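Local coordinates for protein L-Ribose isomerase (Acinetobacter, PDB 4Q0Q) that probably catalyses the reversible aldose-ketose isomerisation of L-ribose to L-ribulose, at residues Glu24-Ala29 / Ile75-Leu80; Leu36-Thr41 / Leu101-Met106; Val135-Thr140 / Ser180-Arg185. All coordinates share one frame; numbering follows the deposited sequence.

Overall arrangement
From the N terminus, helix 19-35 supplies residues 24-29, and the loop after it supplies 36-41. Interaction 1 closes a loop of 45 residues when the chain returns as strand 73-82; interaction 2 closes one of 59 residues at the next strand, 101-108. The two loops cross, since their segments alternate, and they fasten the helix and the loop after it to neighbouring strands of one antiparallel sheet. They touch directly, through Ser79 OG and Tyr38 OH among others. Interaction 3 follows in series, its centre about 24 Å from that of interaction 1. It pairs strands 132-137 and 180-185 in the other sheet, across the chain's centre from interaction 1.

Interaction 1 (Glu24-Ala29 / Ile75-Leu80); sequences EWVREA and IIFESL. With QDK (L-ribulose), chain E; RUU (alpha-L-ribulofuranose), chain D; RUU (alpha-L-ribulofuranose), chain G; RUU (alpha-L-ribulofuranose), chain F.
Val26 and Ile75 bring the two backbones closest, where helix 24-29 runs over strand 75-78 at a signed crossing angle of -53°, the short axes 9.6 Å apart. This is helix-on-sheet packing: the N-terminal helix 19-35 lies against an antiparallel sheet of a fold consistent with the cupin-type barrel. Ile75 is the central side chain. Extended at chi2 (176°), it carries CD1 over one face of the Trp25 indole, 3.4 Å from the centroid of the five-membered ring, in a CH-pi contact. CG1 follows over the same face, near CE2. The other flank of the methyl is pressed against the helix, with Ile75 CD1 only 3.3 Å from Ala29 CB, a tight fit. Phe77, two residues on, takes Ile75 CG2 over one face and turns its ring edge to the helix. Its CZ sits 3.5 Å from Val26 O, which lies in the ring plane, while Val26 CG1 meets CE1 at 3.9 Å and the carbonyl carbon of Ala29 adjoins CE2. Phe61 packs edge-to-face with Trp25, Ile40 and Met44 add to the surroundings of Phe77, and Glu28 reaches His109 and Trp66 of the second subunit. Away from this packing, bound sugars are held by polar side chains of both segments. The extended Glu78 side chain accepts a hydrogen bond at OE2 from O3 of L-ribulose, 2.8 Å away. The Arg27 guanidinium joins two ribulofuranoses: NE and NH2 both donate to O3 of one, while NH1 and NH2 share O1 of the other, with NH2 3.2 Å from that O1.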
# COMPACT_ATOMS: atom_id res chain seq x y z
N GLU A 24 11.53 -18.61 -9.00
CA GLU A 24 11.78 -17.77 -7.84
C GLU A 24 11.83 -16.30 -8.23
O GLU A 24 11.31 -15.44 -7.52
CB GLU A 24 13.10 -18.16 -7.16
CG GLU A 24 13.17 -19.61 -6.72
CD GLU A 24 14.42 -19.92 -5.92
OE1 GLU A 24 15.47 -19.29 -6.19
OE2 GLU A 24 14.37 -20.79 -5.03
N TRP A 25 12.45 -16.03 -9.37
CA TRP A 25 12.57 -14.67 -9.89
C TRP A 25 11.18 -14.11 -10.18
O TRP A 25 10.81 -13.05 -9.67
CB TRP A 25 13.43 -14.70 -11.17
CG TRP A 25 13.66 -13.38 -11.88
CD1 TRP A 25 13.80 -12.15 -11.32
CD2 TRP A 25 13.85 -13.20 -13.29
NE1 TRP A 25 14.07 -11.21 -12.29
CE2 TRP A 25 14.10 -11.83 -13.51
CE3 TRP A 25 13.83 -14.07 -14.40
CZ2 TRP A 25 14.34 -11.30 -14.79
CZ3 TRP A 25 14.07 -13.54 -15.67
CH2 TRP A 25 14.32 -12.17 -15.85
N VAL A 26 10.41 -14.85 -10.97
CA VAL A 26 9.07 -14.42 -11.35
C VAL A 26 8.04 -14.45 -10.22
O VAL A 26 7.25 -13.53 -10.09
CB VAL A 26 8.56 -15.25 -12.54
CG1 VAL A 26 7.13 -14.88 -12.86
CG2 VAL A 26 9.44 -14.98 -13.76
N ARG A 27 8.06 -15.49 -9.39
CA ARG A 27 7.11 -15.57 -8.28
C ARG A 27 7.33 -14.46 -7.26
O ARG A 27 6.37 -13.86 -6.79
CB ARG A 27 7.18 -16.95 -7.62
CG ARG A 27 6.56 -18.04 -8.48
CD ARG A 27 6.77 -19.42 -7.89
NE ARG A 27 6.32 -20.48 -8.79
CZ ARG A 27 6.47 -21.78 -8.56
NH1 ARG A 27 7.05 -22.20 -7.44
NH2 ARG A 27 6.03 -22.67 -9.44
N GLU A 28 8.59 -14.19 -6.90
CA GLU A 28 8.87 -13.13 -5.95
C GLU A 28 8.39 -11.80 -6.51
O GLU A 28 7.82 -10.98 -5.78
CB GLU A 28 10.37 -13.02 -5.65
CG GLU A 28 10.91 -14.03 -4.66
CD GLU A 28 10.32 -13.86 -3.26
OE1 GLU A 28 9.62 -12.86 -2.99
OE2 GLU A 28 10.57 -14.74 -2.41
N ALA A 29 8.62 -11.58 -7.80
CA ALA A 29 8.23 -10.34 -8.46
C ALA A 29 6.72 -10.17 -8.46
O ALA A 29 6.22 -9.07 -8.27
CB ALA A 29 8.77 -10.31 -9.90
N ILE A 75 11.42 -8.16 -15.71
CA ILE A 75 10.17 -8.88 -15.59
C ILE A 75 9.06 -7.93 -16.01
O ILE A 75 9.11 -6.74 -15.72
CB ILE A 75 9.95 -9.35 -14.13
CG1 ILE A 75 10.86 -10.55 -13.85
CG2 ILE A 75 8.47 -9.70 -13.90
CD1 ILE A 75 10.81 -11.04 -12.44
N ILE A 76 8.08 -8.48 -16.73
CA ILE A 76 6.94 -7.70 -17.17
C ILE A 76 5.66 -8.50 -17.00
O ILE A 76 5.54 -9.62 -17.51
CB ILE A 76 7.06 -7.30 -18.66
CG1 ILE A 76 8.28 -6.41 -18.87
CG2 ILE A 76 5.78 -6.59 -19.10
CD1 ILE A 76 8.52 -6.00 -20.32
N PHE A 77 4.72 -7.93 -16.26
CA PHE A 77 3.43 -8.56 -16.04
C PHE A 77 2.42 -7.70 -16.77
O PHE A 77 2.14 -6.58 -16.36
CB PHE A 77 3.10 -8.60 -14.54
CG PHE A 77 3.97 -9.52 -13.75
CD1 PHE A 77 4.01 -10.89 -14.03
CD2 PHE A 77 4.74 -9.04 -12.69
CE1 PHE A 77 4.79 -11.76 -13.27
CE2 PHE A 77 5.53 -9.90 -11.93
CZ PHE A 77 5.55 -11.27 -12.22
N GLU A 78 1.89 -8.23 -17.87
CA GLU A 78 0.93 -7.51 -18.69
C GLU A 78 -0.51 -7.77 -18.25
O GLU A 78 -1.02 -8.89 -18.39
CB GLU A 78 1.13 -7.92 -20.15
CG GLU A 78 0.22 -7.27 -21.16
CD GLU A 78 0.55 -7.69 -22.58
OE1 GLU A 78 1.41 -7.05 -23.22
OE2 GLU A 78 -0.04 -8.68 -23.05
N SER A 79 -1.17 -6.75 -17.71
CA SER A 79 -2.55 -6.91 -17.27
C SER A 79 -3.54 -6.51 -18.35
O SER A 79 -4.72 -6.89 -18.32
CB SER A 79 -2.82 -6.05 -16.02
OG SER A 79 -2.75 -4.66 -16.33
N LEU A 80 -3.07 -5.75 -19.33
CA LEU A 80 -3.93 -5.29 -20.40
C LEU A 80 -3.18 -5.00 -21.70
O LEU A 80 -2.13 -4.35 -21.70
CB LEU A 80 -4.67 -4.03 -19.95
CG LEU A 80 -5.66 -3.42 -20.95
CD1 LEU A 80 -6.93 -4.25 -20.99
CD2 LEU A 80 -5.97 -1.98 -20.54
C1 QDK E . -3.78 -9.84 -18.99
O1 QDK E . -3.17 -10.95 -18.36
C2 QDK E . -3.99 -10.14 -20.45
O2 QDK E . -4.61 -11.15 -20.79
C3 QDK E . -3.28 -9.29 -21.49
O3 QDK E . -2.24 -10.05 -22.09
C4 QDK E . -4.28 -8.84 -22.56
O4 QDK E . -4.75 -9.97 -23.29
C5 QDK E . -5.45 -8.12 -21.90
O5 QDK E . -6.32 -7.60 -22.89
C1 RUU D . 3.24 -10.51 -19.17
O1 RUU D . 2.57 -11.41 -18.29
C2 RUU D . 3.92 -11.25 -20.31
O2 RUU D . 5.25 -11.61 -19.94
C3 RUU D . 3.96 -10.46 -21.61
O3 RUU D . 5.27 -9.98 -21.84
C4 RUU D . 3.59 -11.48 -22.69
O4 RUU D . 4.78 -12.00 -23.28
C5 RUU D . 2.87 -12.60 -21.95
O5 RUU D . 3.19 -12.46 -20.56
C1 RUU G . 8.83 -25.03 -9.13
O1 RUU G . 7.64 -25.26 -8.38
C2 RUU G . 10.06 -25.16 -8.26
O2 RUU G . 10.41 -23.90 -7.71
C3 RUU G . 11.26 -25.75 -9.00
O3 RUU G . 12.18 -24.72 -9.33
C4 RUU G . 11.90 -26.72 -8.00
O4 RUU G . 13.03 -26.10 -7.39
C5 RUU G . 10.83 -26.98 -6.94
O5 RUU G . 9.76 -26.05 -7.17
C1 RUU F . 3.62 -21.14 -14.85
O1 RUU F . 3.85 -21.63 -16.17
C2 RUU F . 4.93 -20.86 -14.14
O2 RUU F . 5.52 -22.08 -13.70
C3 RUU F . 4.80 -19.89 -12.97
O3 RUU F . 4.90 -20.60 -11.74
C4 RUU F . 5.98 -18.94 -13.10
O4 RUU F . 6.99 -19.29 -12.17
C5 RUU F . 6.50 -19.13 -14.52
O5 RUU F . 5.82 -20.26 -15.09

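Interaction 2 (Leu36-Thr41 / Leu101-Met106); sequences LRYPIT and LCDKLM. With RUU (alpha-L-ribulofuranose), chain J; RUU (alpha-L-ribulofuranose), chain B; RUU (alpha-L-ribulofuranose), chain C.
Tyr38 lays its ring flat against Leu105, whose CB stands over the ring centre, 3.7 Å from the centroid and 10° off the normal, in a CH-pi contact. The two side chains run antiparallel past one another, so the Leu105 methyls lie back toward the root of the tyrosine, with CD2 3.8 Å from Tyr38 CB. Pro39 CD occupies the opposite face, offset toward the rim. Asp103 is met at the ring edge instead: Tyr38 OH donates to OD1 over 2.6 Å, approaching 41° out of the carboxylate plane, with ring and carboxylate turned 54° apart. The phenol is further fixed by a hydrogen bond with Ser79 OG. This loop follows a Schellman motif, with Arg37 at positive phi as the C-prime residue, and Pro39 centres an inverse gamma turn. The loop leaving helix 19-35 packs here on strand 101-108 of the antiparallel sheet. Asp103 OD2 forms a salt bridge with Lys190 of the third subunit, so the carboxylate links the phenol to a subunit interface, where the nearby lysine probably favours its charged form. Beside the tyrosine ring, Ile40 CD1 just reaches Leu105 CD2, 4.5 Å away.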
# COMPACT_ATOMS: atom_id res chain seq x y z
N LEU A 36 2.02 -4.25 -3.95
CA LEU A 36 1.85 -2.88 -4.41
C LEU A 36 0.51 -2.67 -5.09
O LEU A 36 0.31 -1.68 -5.79
CB LEU A 36 3.00 -2.50 -5.35
CG LEU A 36 4.36 -2.44 -4.64
CD1 LEU A 36 5.49 -2.54 -5.65
CD2 LEU A 36 4.46 -1.16 -3.81
N ARG A 37 -0.39 -3.62 -4.88
CA ARG A 37 -1.75 -3.58 -5.42
C ARG A 37 -1.92 -3.66 -6.93
O ARG A 37 -2.94 -3.22 -7.46
CB ARG A 37 -2.48 -2.33 -4.90
CG ARG A 37 -2.64 -2.27 -3.38
CD ARG A 37 -3.39 -1.01 -2.96
NE ARG A 37 -3.52 -0.85 -1.51
CZ ARG A 37 -4.37 -1.53 -0.75
NH1 ARG A 37 -5.18 -2.44 -1.28
NH2 ARG A 37 -4.42 -1.30 0.56
N TYR A 38 -0.94 -4.20 -7.65
CA TYR A 38 -1.11 -4.32 -9.09
C TYR A 38 -1.92 -5.60 -9.29
O TYR A 38 -1.63 -6.62 -8.67
CB TYR A 38 0.24 -4.45 -9.81
CG TYR A 38 0.10 -4.24 -11.30
CD1 TYR A 38 -0.02 -2.95 -11.84
CD2 TYR A 38 0.08 -5.32 -12.18
CE1 TYR A 38 -0.16 -2.75 -13.21
CE2 TYR A 38 -0.07 -5.13 -13.56
CZ TYR A 38 -0.19 -3.84 -14.06
OH TYR A 38 -0.32 -3.66 -15.42
N PRO A 39 -2.93 -5.56 -10.16
CA PRO A 39 -3.78 -6.73 -10.42
C PRO A 39 -3.12 -7.84 -11.23
O PRO A 39 -3.33 -7.94 -12.44
CB PRO A 39 -4.98 -6.13 -11.13
CG PRO A 39 -4.34 -5.04 -11.95
CD PRO A 39 -3.38 -4.41 -10.96
N ILE A 40 -2.33 -8.68 -10.56
CA ILE A 40 -1.67 -9.78 -11.25
C ILE A 40 -2.50 -11.04 -11.13
O ILE A 40 -2.76 -11.52 -10.02
CB ILE A 40 -0.25 -10.03 -10.66
CG1 ILE A 40 0.64 -8.82 -10.94
CG2 ILE A 40 0.36 -11.28 -11.31
CD1 ILE A 40 1.99 -8.88 -10.28
N THR A 41 -2.94 -11.56 -12.26
CA THR A 41 -3.74 -12.78 -12.29
C THR A 41 -2.81 -13.96 -12.57
O THR A 41 -1.65 -13.76 -12.90
CB THR A 41 -4.85 -12.72 -13.37
OG1 THR A 41 -4.25 -12.51 -14.66
CG2 THR A 41 -5.81 -11.57 -13.09
N LEU A 101 -4.73 -0.10 -26.01
CA LEU A 101 -4.37 0.17 -24.63
C LEU A 101 -3.57 -0.98 -24.01
O LEU A 101 -4.02 -2.13 -24.01
CB LEU A 101 -5.64 0.40 -23.80
CG LEU A 101 -6.51 1.60 -24.19
CD1 LEU A 101 -7.85 1.56 -23.46
CD2 LEU A 101 -5.76 2.89 -23.88
N CYS A 102 -2.40 -0.65 -23.46
CA CYS A 102 -1.55 -1.66 -22.83
C CYS A 102 -1.12 -1.20 -21.44
O CYS A 102 -0.58 -0.11 -21.28
CB CYS A 102 -0.32 -1.94 -23.70
SG CYS A 102 0.73 -3.32 -23.14
N ASP A 103 -1.37 -2.05 -20.44
CA ASP A 103 -1.01 -1.76 -19.05
C ASP A 103 -0.15 -2.91 -18.55
O ASP A 103 -0.52 -4.07 -18.71
CB ASP A 103 -2.28 -1.66 -18.19
CG ASP A 103 -2.04 -0.96 -16.86
OD1 ASP A 103 -1.03 -1.25 -16.19
OD2 ASP A 103 -2.89 -0.11 -16.47
N LYS A 104 1.00 -2.61 -17.97
CA LYS A 104 1.86 -3.66 -17.46
C LYS A 104 2.75 -3.16 -16.34
O LYS A 104 3.02 -1.97 -16.23
CB LYS A 104 2.72 -4.24 -18.59
CG LYS A 104 3.87 -3.35 -19.04
CD LYS A 104 3.72 -2.95 -20.51
CE LYS A 104 2.49 -2.08 -20.73
NZ LYS A 104 2.34 -1.62 -22.15
N LEU A 105 3.17 -4.09 -15.48
CA LEU A 105 4.04 -3.77 -14.38
C LEU A 105 5.43 -4.27 -14.78
O LEU A 105 5.57 -5.42 -15.19
CB LEU A 105 3.58 -4.48 -13.11
CG LEU A 105 4.28 -3.99 -11.85
CD1 LEU A 105 3.87 -2.54 -11.59
CD2 LEU A 105 3.93 -4.88 -10.66
N MET A 106 6.43 -3.41 -14.67
CA MET A 106 7.78 -3.80 -15.03
C MET A 106 8.67 -3.79 -13.79
O MET A 106 8.64 -2.85 -13.00
CB MET A 106 8.33 -2.85 -16.11
CG MET A 106 7.44 -2.80 -17.36
SD MET A 106 8.13 -1.86 -18.75
CE MET A 106 8.09 -0.21 -18.08
C1 RUU J . -3.00 -6.80 -3.00
O1 RUU J . -3.79 -6.82 -1.82
C2 RUU J . -3.86 -6.92 -4.24
O2 RUU J . -4.86 -5.91 -4.24
C3 RUU J . -4.50 -8.30 -4.41
O3 RUU J . -5.87 -8.15 -4.77
C4 RUU J . -3.74 -8.97 -5.55
O4 RUU J . -4.65 -9.56 -6.46
C5 RUU J . -2.97 -7.85 -6.24
O5 RUU J . -3.00 -6.70 -5.37
C1 RUU B . -6.81 -2.95 3.05
O1 RUU B . -6.83 -3.74 1.87
C2 RUU B . -6.92 -3.80 4.30
O2 RUU B . -5.91 -4.80 4.30
C3 RUU B . -8.30 -4.43 4.47
O3 RUU B . -8.16 -5.79 4.85
C4 RUU B . -8.96 -3.66 5.61
O4 RUU B . -9.55 -4.56 6.53
C5 RUU B . -7.83 -2.89 6.30
O5 RUU B . -6.69 -2.93 5.42
C1 RUU C . 9.26 -0.57 -22.22
O1 RUU C . 10.03 0.45 -22.86
C2 RUU C . 9.04 -1.74 -23.15
O2 RUU C . 8.41 -1.30 -24.34
C3 RUU C . 8.25 -2.89 -22.55
O3 RUU C . 6.87 -2.75 -22.86
C4 RUU C . 8.83 -4.10 -23.30
O4 RUU C . 8.19 -4.21 -24.57
C5 RUU C . 10.28 -3.71 -23.52
O5 RUU C . 10.32 -2.27 -23.50

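Interaction 3 (Val135-Thr140 / Ser180-Arg185); sequences VFYSPT and SYVRLR. With RUU (alpha-L-ribulofuranose), chain I.
Tyr137 spreads one face of its ring over Ser180, whose CB lies 3.6 Å from the centroid and 16° off the normal in a CH-pi contact. The ring reaches this place because CG stands between the backbone N and the carbonyl carbon (chi1 68°), folding the phenol across to the neighbouring strand. Its hydroxyl is hydrogen-bonded to Pro156 O. Phe136 and Tyr181, on the other face of the sheet, lie side by side with planes 43° apart, an oblique pair. Phe136 CE1 comes near the edge of the Tyr181 ring, 3.6 Å from CD1, while Arg183 N stands off one face of that ring toward its rim; Tyr181 OH is hydrogen-bonded to Glu134 OE1. Val135 and Val182 point the same way on the Tyr137 side, Val135 CB 3.5 Å from Val182 CG1, and Leu184 CD1 touches Val135 CG2. Between the two sets of side chains, strands 132-137 and 180-185 pair antiparallel. Val135 and Val182 form one hydrogen-bonded pair, with Val135 N 2.8 Å from Val182 O, and Tyr137 and Ser180 form another, with Tyr137 N 2.8 Å from Ser180 O. Phe136 and Tyr181 are the non-hydrogen-bonded pair between them. Strand 180-185 is outermost in its sheet within this chain. Past the pairing, Pro139 CD rests 3.4 Å from Ser180 OG. Two CA-H...O contacts, Tyr181 CA to Val135 O and Phe136 CA to Ser180 O, supplement the backbone bonds. All four hydrogen bonds across the contact are main-chain to main-chain, and side chains add apolar and CH-pi packing, which implies that the register does not depend on side-chain polar groups.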
# COMPACT_ATOMS: atom_id res chain seq x y z
N VAL A 135 15.94 6.77 -16.88
CA VAL A 135 15.60 6.65 -18.29
C VAL A 135 16.66 7.31 -19.17
O VAL A 135 17.10 8.43 -18.90
CB VAL A 135 14.22 7.30 -18.58
CG1 VAL A 135 13.80 7.02 -20.00
CG2 VAL A 135 13.18 6.77 -17.59
N PHE A 136 17.07 6.60 -20.21
CA PHE A 136 18.06 7.09 -21.17
C PHE A 136 17.30 7.11 -22.50
O PHE A 136 16.69 6.11 -22.87
CB PHE A 136 19.24 6.12 -21.26
CG PHE A 136 19.84 5.78 -19.92
CD1 PHE A 136 20.71 6.64 -19.28
CD2 PHE A 136 19.48 4.59 -19.27
CE1 PHE A 136 21.23 6.34 -18.03
CE2 PHE A 136 19.98 4.29 -18.02
CZ PHE A 136 20.86 5.16 -17.39
N TYR A 137 17.33 8.24 -23.20
CA TYR A 137 16.61 8.31 -24.46
C TYR A 137 17.11 9.38 -25.43
O TYR A 137 17.85 10.28 -25.05
CB TYR A 137 15.12 8.57 -24.19
CG TYR A 137 14.85 9.94 -23.61
CD1 TYR A 137 15.07 10.21 -22.26
CD2 TYR A 137 14.38 10.98 -24.42
CE1 TYR A 137 14.83 11.47 -21.73
CE2 TYR A 137 14.15 12.25 -23.90
CZ TYR A 137 14.37 12.49 -22.55
OH TYR A 137 14.15 13.74 -22.02
N SER A 138 16.68 9.26 -26.68
CA SER A 138 17.03 10.23 -27.71
C SER A 138 15.87 11.20 -27.83
O SER A 138 14.75 10.80 -28.13
CB SER A 138 17.23 9.53 -29.06
OG SER A 138 17.34 10.50 -30.10
N PRO A 139 16.13 12.50 -27.60
CA PRO A 139 15.09 13.52 -27.69
C PRO A 139 14.66 13.69 -29.14
O PRO A 139 13.63 14.30 -29.44
CB PRO A 139 15.78 14.76 -27.13
CG PRO A 139 17.19 14.57 -27.60
CD PRO A 139 17.44 13.10 -27.29
N THR A 140 15.47 13.14 -30.04
CA THR A 140 15.19 13.22 -31.46
C THR A 140 14.47 11.96 -31.93
O THR A 140 14.92 10.84 -31.66
CB THR A 140 16.49 13.33 -32.30
OG1 THR A 140 17.38 14.29 -31.70
CG2 THR A 140 16.15 13.77 -33.70
N SER A 180 19.81 11.78 -23.81
CA SER A 180 19.04 12.42 -22.74
C SER A 180 18.79 11.47 -21.58
O SER A 180 18.56 10.27 -21.77
CB SER A 180 17.71 12.95 -23.28
OG SER A 180 17.93 14.07 -24.10
N TYR A 181 18.81 12.04 -20.38
CA TYR A 181 18.62 11.29 -19.15
C TYR A 181 17.60 11.96 -18.25
O TYR A 181 17.53 13.18 -18.18
CB TYR A 181 19.96 11.20 -18.41
CG TYR A 181 19.89 10.78 -16.95
CD1 TYR A 181 19.95 9.43 -16.58
CD2 TYR A 181 19.80 11.74 -15.94
CE1 TYR A 181 19.93 9.05 -15.24
CE2 TYR A 181 19.78 11.37 -14.60
CZ TYR A 181 19.85 10.03 -14.25
OH TYR A 181 19.87 9.67 -12.93
N VAL A 182 16.80 11.14 -17.57
CA VAL A 182 15.82 11.63 -16.61
C VAL A 182 15.65 10.56 -15.55
O VAL A 182 15.52 9.37 -15.87
CB VAL A 182 14.45 11.95 -17.27
CG1 VAL A 182 13.80 10.69 -17.81
CG2 VAL A 182 13.54 12.61 -16.26
N ARG A 183 15.68 10.97 -14.29
CA ARG A 183 15.51 10.06 -13.17
C ARG A 183 14.10 10.28 -12.65
O ARG A 183 13.75 11.39 -12.25
CB ARG A 183 16.54 10.35 -12.08
CG ARG A 183 16.46 9.43 -10.89
CD ARG A 183 17.84 9.15 -10.33
NE ARG A 183 17.80 8.26 -9.17
CZ ARG A 183 18.87 7.68 -8.63
NH1 ARG A 183 20.07 7.89 -9.16
NH2 ARG A 183 18.74 6.92 -7.56
N LEU A 184 13.28 9.23 -12.68
CA LEU A 184 11.89 9.34 -12.24
C LEU A 184 11.68 8.69 -10.88
O LEU A 184 12.31 7.68 -10.55
CB LEU A 184 10.95 8.70 -13.27
CG LEU A 184 11.05 9.25 -14.70
CD1 LEU A 184 10.12 8.46 -15.64
CD2 LEU A 184 10.69 10.73 -14.70
N ARG A 185 10.78 9.28 -10.10
CA ARG A 185 10.49 8.77 -8.77
C ARG A 185 8.99 8.62 -8.56
O ARG A 185 8.19 9.16 -9.33
CB ARG A 185 11.08 9.71 -7.71
CG ARG A 185 12.59 9.72 -7.66
CD ARG A 185 13.09 10.74 -6.65
NE ARG A 185 13.25 12.06 -7.24
CZ ARG A 185 14.35 12.47 -7.88
NH1 ARG A 185 15.39 11.66 -7.99
NH2 ARG A 185 14.39 13.69 -8.40
C1 RUU I . 18.29 10.32 -36.72
O1 RUU I . 18.51 11.71 -36.55
C2 RUU I . 18.65 9.54 -35.46
O2 RUU I . 20.00 9.11 -35.52
C3 RUU I . 17.73 8.34 -35.22
O3 RUU I . 18.51 7.16 -35.06
C4 RUU I . 16.99 8.63 -33.92
O4 RUU I . 17.39 7.70 -32.93
C5 RUU I . 17.41 10.04 -33.50
O5 RUU I . 18.50 10.43 -34.35